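Local coordinates for protein 2-hydroxyisobutyryl-CoA synthetase (Aquincola tertiaricarbonis, PDB 6HDX) that belongs to the ANL superfamily of AMP-binding enzymes, with a large AMP-binding domain followed by a smaller C-terminal domain, at residues Val92-Lys97 and Arg339-Asp344; Ala279-Phe284 and Pro325-Leu330. All blocks are in the same frame, centred on the assembly; numbering follows the deposited sequence.

Contact 1. Residues Val92-Lys97 and Arg339-Asp344; sequences VPVVKK and RLLSGD. With 8LH ([[(2~{R},3~{S},4~{R},5~{R})-5-(6-aminopurin-9-yl)-3,4-bis(oxidanyl)oxolan-2-yl]methoxy-oxidanyl-phosphoryl] (2~{R})-2-methyl-3-oxidanyl-propanoate), chain B.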
loop_
_atom_site.group_PDB
_atom_site.type_symbol
_atom_site.label_atom_id
_atom_site.label_comp_id
_atom_site.label_asym_id
_atom_site.label_seq_id
_atom_site.Cartn_x
_atom_site.Cartn_y
_atom_site.Cartn_z
ATOM N N VAL A 92 -22.495 13.932 -27.872
ATOM C CA VAL A 92 -22.296 13.380 -26.532
ATOM C C VAL A 92 -21.812 14.467 -25.566
ATOM O O VAL A 92 -20.716 14.999 -25.751
ATOM C CB VAL A 92 -21.394 12.108 -26.496
ATOM C CG1 VAL A 92 -21.367 11.481 -25.100
ATOM C CG2 VAL A 92 -21.829 11.081 -27.533
ATOM N N PRO A 93 -22.598 14.787 -24.507
ATOM C CA PRO A 93 -22.138 15.797 -23.541
ATOM C C PRO A 93 -20.961 15.292 -22.705
ATOM O O PRO A 93 -20.893 14.107 -22.379
ATOM C CB PRO A 93 -23.373 16.034 -22.667
ATOM C CG PRO A 93 -24.126 14.732 -22.728
ATOM C CD PRO A 93 -23.914 14.222 -24.119
ATOM N N VAL A 94 -20.035 16.182 -22.363
ATOM C CA VAL A 94 -18.912 15.785 -21.525
ATOM C C VAL A 94 -19.359 15.584 -20.083
ATOM O O VAL A 94 -20.252 16.285 -19.593
ATOM C CB VAL A 94 -17.669 16.717 -21.605
ATOM C CG1 VAL A 94 -17.056 16.708 -22.998
ATOM C CG2 VAL A 94 -17.983 18.138 -21.127
ATOM N N VAL A 95 -18.709 14.635 -19.410
ATOM C CA VAL A 95 -18.901 14.365 -17.995
ATOM C C VAL A 95 -17.886 15.235 -17.230
ATOM O O VAL A 95 -16.709 15.253 -17.575
ATOM C CB VAL A 95 -18.678 12.869 -17.669
ATOM C CG1 VAL A 95 -18.743 12.616 -16.160
ATOM C CG2 VAL A 95 -19.669 11.986 -18.412
ATOM N N LYS A 96 -18.341 15.921 -16.182
ATOM C CA LYS A 96 -17.466 16.690 -15.301
ATOM C C LYS A 96 -17.309 15.927 -13.985
ATOM O O LYS A 96 -18.193 15.151 -13.617
ATOM C CB LYS A 96 -18.012 18.108 -15.079
ATOM C CG LYS A 96 -17.862 18.979 -16.325
ATOM C CD LYS A 96 -18.611 20.284 -16.228
ATOM C CE LYS A 96 -18.457 21.085 -17.498
ATOM N NZ LYS A 96 -19.269 22.332 -17.475
ATOM N N LYS A 97 -16.165 16.109 -13.307
ATOM C CA LYS A 97 -15.862 15.522 -11.994
ATOM C C LYS A 97 -16.981 15.905 -10.968
ATOM O O LYS A 97 -17.393 15.071 -10.161
ATOM C CB LYS A 97 -14.482 16.018 -11.510
ATOM C CG LYS A 97 -13.384 14.952 -11.522
ATOM C CD LYS A 97 -12.400 15.104 -12.677
ATOM C CE LYS A 97 -11.312 16.111 -12.405
ATOM N NZ LYS A 97 -11.283 17.159 -13.459
ATOM N N ARG A 339 -16.556 10.366 -22.332
ATOM C CA ARG A 339 -16.234 11.770 -22.571
ATOM C C ARG A 339 -16.035 12.482 -21.236
ATOM O O ARG A 339 -16.638 13.527 -20.995
ATOM C CB ARG A 339 -17.255 12.514 -23.481
ATOM C CG ARG A 339 -17.588 11.823 -24.786
ATOM C CD ARG A 339 -17.081 12.610 -25.988
ATOM N NE ARG A 339 -17.744 13.899 -26.109
ATOM C CZ ARG A 339 -17.178 15.001 -26.579
ATOM N NH1 ARG A 339 -15.923 14.980 -27.012
ATOM N NH2 ARG A 339 -17.864 16.133 -26.629
ATOM N N LEU A 340 -15.197 11.905 -20.354
ATOM C CA LEU A 340 -14.841 12.589 -19.111
ATOM C C LEU A 340 -13.853 13.743 -19.455
ATOM O O LEU A 340 -12.815 13.531 -20.105
ATOM C CB LEU A 340 -14.235 11.641 -18.044
ATOM C CG LEU A 340 -13.678 12.313 -16.749
ATOM C CD1 LEU A 340 -14.798 12.965 -15.925
ATOM C CD2 LEU A 340 -12.947 11.306 -15.879
ATOM N N LEU A 341 -14.232 14.963 -19.044
ATOM C CA LEU A 341 -13.455 16.178 -19.219
ATOM C C LEU A 341 -12.326 16.202 -18.171
ATOM O O LEU A 341 -12.598 16.200 -16.977
ATOM C CB LEU A 341 -14.377 17.406 -19.058
ATOM C CG LEU A 341 -13.701 18.797 -19.002
ATOM C CD1 LEU A 341 -12.972 19.116 -20.309
ATOM C CD2 LEU A 341 -14.722 19.875 -18.678
ATOM N N SER A 342 -11.071 16.201 -18.622
ATOM C CA SER A 342 -9.932 16.211 -17.706
ATOM C C SER A 342 -9.719 17.565 -17.054
ATOM O O SER A 342 -9.298 17.603 -15.909
ATOM C CB SER A 342 -8.653 15.778 -18.418
ATOM O OG SER A 342 -8.220 16.790 -19.312
ATOM N N GLY A 343 -9.956 18.642 -17.807
ATOM C CA GLY A 343 -9.712 20.013 -17.370
ATOM C C GLY A 343 -8.229 20.371 -17.440
ATOM O O GLY A 343 -7.804 21.379 -16.871
ATOM N N ASP A 344 -7.425 19.539 -18.144
ATOM C CA ASP A 344 -5.981 19.722 -18.294
ATOM C C ASP A 344 -5.672 20.368 -19.608
ATOM O O ASP A 344 -6.540 20.418 -20.470
ATOM C CB ASP A 344 -5.244 18.378 -18.205
ATOM C CG ASP A 344 -5.397 17.697 -16.864
ATOM O OD1 ASP A 344 -5.107 18.338 -15.853
ATOM O OD2 ASP A 344 -5.793 16.496 -16.836
HETATM C C1 8LH B . -0.529 14.590 -14.933
HETATM C C2 8LH B . 0.078 13.458 -15.330
HETATM C C3 8LH B . 1.102 13.540 -16.220
HETATM C C4 8LH B . -1.464 12.944 -13.888
HETATM N N1 8LH B . 1.474 14.707 -16.762
HETATM N N2 8LH B . -0.132 15.798 -15.393
HETATM O O1 8LH B . -1.309 8.834 -11.526
HETATM C C5 8LH B . -2.281 8.755 -12.544
HETATM C C6 8LH B . -3.656 8.907 -11.875
HETATM C C7 8LH B . -3.938 7.768 -10.878
HETATM C C8 8LH B . -3.802 10.286 -11.185
HETATM O O2 8LH B . -2.823 10.963 -10.861
HETATM O O3 8LH B . -5.096 10.674 -10.996
HETATM P P1 8LH B . -5.491 11.928 -10.114
HETATM O O4 8LH B . -4.742 11.639 -8.767
HETATM O O5 8LH B . -6.937 12.129 -9.993
HETATM O O6 8LH B . -4.863 13.205 -10.842
HETATM C C9 8LH B . -5.133 13.420 -12.226
HETATM C C10 8LH B . -4.520 14.742 -12.606
HETATM O O7 8LH B . -3.105 14.699 -12.282
HETATM C C11 8LH B . -4.586 14.888 -14.075
HETATM O O8 8LH B . -5.859 15.433 -14.472
HETATM C C12 8LH B . -3.416 15.874 -14.315
HETATM O O9 8LH B . -3.751 17.267 -13.904
HETATM C C13 8LH B . -2.368 15.306 -13.378
HETATM N N3 8LH B . -1.474 14.272 -14.045
HETATM N N4 8LH B . -0.503 12.448 -14.665
HETATM C C14 8LH B . 0.869 15.894 -16.346
HETATM N N5 8LH B . 1.743 12.432 -16.574
HETATM O O HOH W 1 -20.588 17.565 -26.511
HETATM O O HOH W 2 -14.101 17.516 -15.134
#
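Val92 O is gripped side-on by the Arg339 guanidinium, 3.2 Å from both NE and NH2 of Arg339 and close to its plane, and a water that also accepts from NH2 donates to it. Val94 CG1 rests over one guanidinium face, off centre, 3.8 Å from Arg339 NH2. With CG of Arg339 anti to its carbonyl carbon (chi1 -51°), CG packs against Val92 CG1; the bends at chi2 and chi3 then turn NE and NH2 onto Val92 O. Beyond this grip Arg339 reaches Met314 O and forms a salt bridge with Glu307, so its rotation is well fixed. The loop between helices 85-91 and 97-106 then runs along the start of strand 340-347 and adds a single beta bridge, Val95 with Leu340; along the other edge, toward strand 322-329, Arg339 and Leu340 form a G1 beta bulge facing Tyr327. Val95 N donates to Arg339 O at 2.8 Å, and Leu341 N returns a nearly straight bond to Val95 O (2.9 Å, 175°). Leu340 CD1 meets Val95 CG1; Leu341 CD2 lies alongside the extended chain of Lys96. Lys97 curls back to place NZ 3.2 Å from Ser342 O. Further along, Asp344 OD1 accepts from O9 of 8LH and OD2 from O8, both at 2.6 Å.

Contact 2. Residues Ala279-Phe284 and Pro325-Leu330; sequences AEMSPF and PVYTHL. With HIU ((2R)-3-hydroxy-2-methylpropanoic acid), chain C; 8LH ([[(2~{R},3~{S},4~{R},5~{R})-5-(6-aminopurin-9-yl)-3,4-bis(oxidanyl)oxolan-2-yl]methoxy-oxidanyl-phosphoryl] (2~{R})-2-methyl-3-oxidanyl-propanoate), chain B.
Met281 and His329 meet through a CH-pi contact: the methyl CE of Met281 sits over the centre of the imidazole, 3.6 Å from the centroid of the His329 ring and only 5° off its normal. Bends at chi2 (-43°) and chi3 of Met281 fold the thioether back so that CE, rather than SD, lies over the ring face; SD stands obliquely to it. Met281 CE also packs 3.6 Å from Tyr327 CB, and Met281 CG approaches the tyrosine ring obliquely, so Met281 packs against both Tyr327 and His329 of strand 322-329.

The polar part is smaller. His329 NE2 donates to Ser282 O at 2.9 Å, a bent bond (130°) in which the oxygen is tilted from the ring plane; Arg332 also donates to that oxygen. Glu280 O lies at the ring edge, 3.1 Å from His329 CE1, and ND1 pairs with Met337 N. Within 279-284, Ser282 N and OG both reach Ala279 O from one face, tying together a type I turn, and a cis peptide precedes Pro283.

Ala279 N makes a weak bond to 8LH O3. HIU and the matching part of 8LH are alternatives modelled in one place, and Phe284 faces either: HIU C4 lies over the centre of one ring face, 3.4 Å from Phe284 CD1. This buried loop, packed on strand 322-329, borders the ligand pocket of the AMP-binding domain of an ANL enzyme.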
loop_
_atom_site.group_PDB
_atom_site.type_symbol
_atom_site.label_atom_id
_atom_site.label_comp_id
_atom_site.label_asym_id
_atom_site.label_seq_id
_atom_site.Cartn_x
_atom_site.Cartn_y
_atom_site.Cartn_z
ATOM N N ALA A 279 -7.212 9.075 -12.443
ATOM C CA ALA A 279 -7.600 7.923 -11.622
ATOM C C ALA A 279 -8.937 7.369 -12.083
ATOM O O ALA A 279 -9.118 6.148 -12.103
ATOM C CB ALA A 279 -7.690 8.350 -10.157
ATOM N N GLU A 280 -9.880 8.264 -12.467
ATOM C CA GLU A 280 -11.212 7.884 -12.980
ATOM C C GLU A 280 -11.047 7.092 -14.283
ATOM O O GLU A 280 -11.884 6.245 -14.622
ATOM C CB GLU A 280 -12.080 9.125 -13.282
ATOM C CG GLU A 280 -12.490 9.954 -12.081
ATOM C CD GLU A 280 -11.444 10.932 -11.560
ATOM O OE1 GLU A 280 -10.318 10.988 -12.105
ATOM O OE2 GLU A 280 -11.755 11.633 -10.576
ATOM N N MET A 281 -9.971 7.395 -14.999
ATOM C CA MET A 281 -9.605 6.793 -16.278
ATOM C C MET A 281 -8.660 5.599 -16.173
ATOM O O MET A 281 -7.999 5.297 -17.166
ATOM C CB MET A 281 -9.025 7.852 -17.246
ATOM C CG MET A 281 -10.007 8.948 -17.654
ATOM S SD MET A 281 -11.705 8.451 -18.057
ATOM C CE MET A 281 -11.445 7.245 -19.391
ATOM N N SER A 282 -8.582 4.900 -15.015
ATOM C CA SER A 282 -7.741 3.687 -14.960
ATOM C C SER A 282 -8.307 2.692 -15.998
ATOM O O SER A 282 -9.526 2.570 -16.068
ATOM C CB SER A 282 -7.751 3.046 -13.580
ATOM O OG SER A 282 -7.230 3.930 -12.608
ATOM N N PRO A 283 -7.506 2.028 -16.870
ATOM C CA PRO A 283 -6.027 2.052 -17.000
ATOM C C PRO A 283 -5.494 3.431 -17.429
ATOM O O PRO A 283 -5.618 3.820 -18.584
ATOM C CB PRO A 283 -5.755 0.960 -18.053
ATOM C CG PRO A 283 -7.030 0.880 -18.869
ATOM C CD PRO A 283 -8.130 1.144 -17.876
ATOM N N PHE A 284 -4.921 4.178 -16.478
ATOM C CA PHE A 284 -4.440 5.558 -16.653
ATOM C C PHE A 284 -3.171 5.673 -17.492
ATOM O O PHE A 284 -2.817 6.780 -17.892
ATOM C CB PHE A 284 -4.257 6.249 -15.285
ATOM C CG PHE A 284 -3.324 5.497 -14.376
ATOM C CD1 PHE A 284 -1.943 5.593 -14.534
ATOM C CD2 PHE A 284 -3.824 4.659 -13.376
ATOM C CE1 PHE A 284 -1.079 4.858 -13.722
ATOM C CE2 PHE A 284 -2.953 3.960 -12.538
ATOM C CZ PHE A 284 -1.590 4.062 -12.723
ATOM N N PRO A 325 -7.673 17.299 -22.875
ATOM C CA PRO A 325 -8.035 15.872 -23.057
ATOM C C PRO A 325 -9.429 15.510 -22.505
ATOM O O PRO A 325 -9.804 15.876 -21.383
ATOM C CB PRO A 325 -6.939 15.123 -22.288
ATOM C CG PRO A 325 -5.793 16.107 -22.176
ATOM C CD PRO A 325 -6.460 17.450 -22.044
ATOM N N VAL A 326 -10.205 14.806 -23.328
ATOM C CA VAL A 326 -11.539 14.288 -23.026
ATOM C C VAL A 326 -11.366 12.779 -23.267
ATOM O O VAL A 326 -10.811 12.372 -24.300
ATOM C CB VAL A 326 -12.660 14.982 -23.871
ATOM C CG1 VAL A 326 -13.991 14.225 -23.811
ATOM C CG2 VAL A 326 -12.849 16.453 -23.457
ATOM N N TYR A 327 -11.709 11.963 -22.256
ATOM C CA TYR A 327 -11.427 10.535 -22.324
ATOM C C TYR A 327 -12.639 9.629 -22.239
ATOM O O TYR A 327 -13.565 9.908 -21.476
ATOM C CB TYR A 327 -10.450 10.137 -21.208
ATOM C CG TYR A 327 -9.143 10.898 -21.110
ATOM C CD1 TYR A 327 -8.076 10.604 -21.961
ATOM C CD2 TYR A 327 -8.913 11.794 -20.068
ATOM C CE1 TYR A 327 -6.826 11.206 -21.791
ATOM C CE2 TYR A 327 -7.665 12.390 -19.880
ATOM C CZ TYR A 327 -6.629 12.098 -20.751
ATOM O OH TYR A 327 -5.413 12.708 -20.585
ATOM N N THR A 328 -12.583 8.495 -22.989
ATOM C CA THR A 328 -13.607 7.454 -22.991
ATOM C C THR A 328 -13.017 6.049 -22.844
ATOM O O THR A 328 -12.182 5.651 -23.657
ATOM C CB THR A 328 -14.529 7.543 -24.228
ATOM O OG1 THR A 328 -15.151 8.832 -24.272
ATOM C CG2 THR A 328 -15.608 6.435 -24.233
ATOM N N HIS A 329 -13.520 5.279 -21.855
ATOM C CA HIS A 329 -13.159 3.872 -21.651
ATOM C C HIS A 329 -13.695 3.012 -22.794
ATOM O O HIS A 329 -14.887 3.097 -23.136
ATOM C CB HIS A 329 -13.757 3.317 -20.322
ATOM C CG HIS A 329 -12.980 3.691 -19.095
ATOM N ND1 HIS A 329 -13.570 4.377 -18.045
ATOM C CD2 HIS A 329 -11.681 3.468 -18.796
ATOM C CE1 HIS A 329 -12.618 4.537 -17.146
ATOM N NE2 HIS A 329 -11.454 4.037 -17.571
ATOM N N LEU A 330 -12.840 2.139 -23.350
ATOM C CA LEU A 330 -13.299 1.182 -24.368
ATOM C C LEU A 330 -13.360 -0.271 -23.824
ATOM O O LEU A 330 -13.927 -1.150 -24.469
ATOM C CB LEU A 330 -12.427 1.264 -25.639
ATOM C CG LEU A 330 -12.356 2.625 -26.368
ATOM C CD1 LEU A 330 -11.595 2.488 -27.655
ATOM C CD2 LEU A 330 -13.753 3.171 -26.689
HETATM O O1 HIU C . -2.725 9.611 -13.935
HETATM C C1 HIU C . -2.936 9.682 -12.592
HETATM O O2 HIU C . -2.654 10.673 -11.921
HETATM C C2 HIU C . -3.404 8.351 -11.943
HETATM C C3 HIU C . -4.121 8.492 -10.586
HETATM C C4 HIU C . -2.164 7.534 -11.711
HETATM O O3 HIU C . -1.145 8.365 -11.184
HETATM C C1 8LH B . -0.529 14.590 -14.933
HETATM C C2 8LH B . 0.078 13.458 -15.330
HETATM C C3 8LH B . 1.102 13.540 -16.220
HETATM C C4 8LH B . -1.464 12.944 -13.888
HETATM N N1 8LH B . 1.474 14.707 -16.762
HETATM N N2 8LH B . -0.132 15.798 -15.393
HETATM O O1 8LH B . -1.309 8.834 -11.526
HETATM C C5 8LH B . -2.281 8.755 -12.544
HETATM C C6 8LH B . -3.656 8.907 -11.875
HETATM C C7 8LH B . -3.938 7.768 -10.878
HETATM C C8 8LH B . -3.802 10.286 -11.185
HETATM O O2 8LH B . -2.823 10.963 -10.861
HETATM O O3 8LH B . -5.096 10.674 -10.996
HETATM P P1 8LH B . -5.491 11.928 -10.114
HETATM O O4 8LH B . -4.742 11.639 -8.767
HETATM O O5 8LH B . -6.937 12.129 -9.993
HETATM O O6 8LH B . -4.863 13.205 -10.842
HETATM C C9 8LH B . -5.133 13.420 -12.226
HETATM C C10 8LH B . -4.520 14.742 -12.606
HETATM O O7 8LH B . -3.105 14.699 -12.282
HETATM C C11 8LH B . -4.586 14.888 -14.075
HETATM O O8 8LH B . -5.859 15.433 -14.472
HETATM C C12 8LH B . -3.416 15.874 -14.315
HETATM O O9 8LH B . -3.751 17.267 -13.904
HETATM C C13 8LH B . -2.368 15.306 -13.378
HETATM N N3 8LH B . -1.474 14.272 -14.045
HETATM N N4 8LH B . -0.503 12.448 -14.665
HETATM C C14 8LH B . 0.869 15.894 -16.346
HETATM N N5 8LH B . 1.743 12.432 -16.574
#

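Both contacts rest on one antiparallel sheet, where strands 322-329 and 340-347 are neighbours: Leu340 N bonds to Tyr327 O and Ser342 OG to Pro325 O, while Leu340 CD2 packs on Glu280 CB. Their centres are about 10 Å apart, and contact 2 is nested in the chain loop that contact 1 closes. Contact 2 is wholly buried and relies on side-chain packing with a single hydrogen bond across it. Contact 1 is partly buried, with exposed Lys96 at its margin, and is more polar, combining backbone bonds, charged groups and bridging waters. Both reach 8LH, contact 1 through Asp344 at O8 and O9, contact 2 through a weak bond from Ala279 N to O3 and the Phe284 ring near C5.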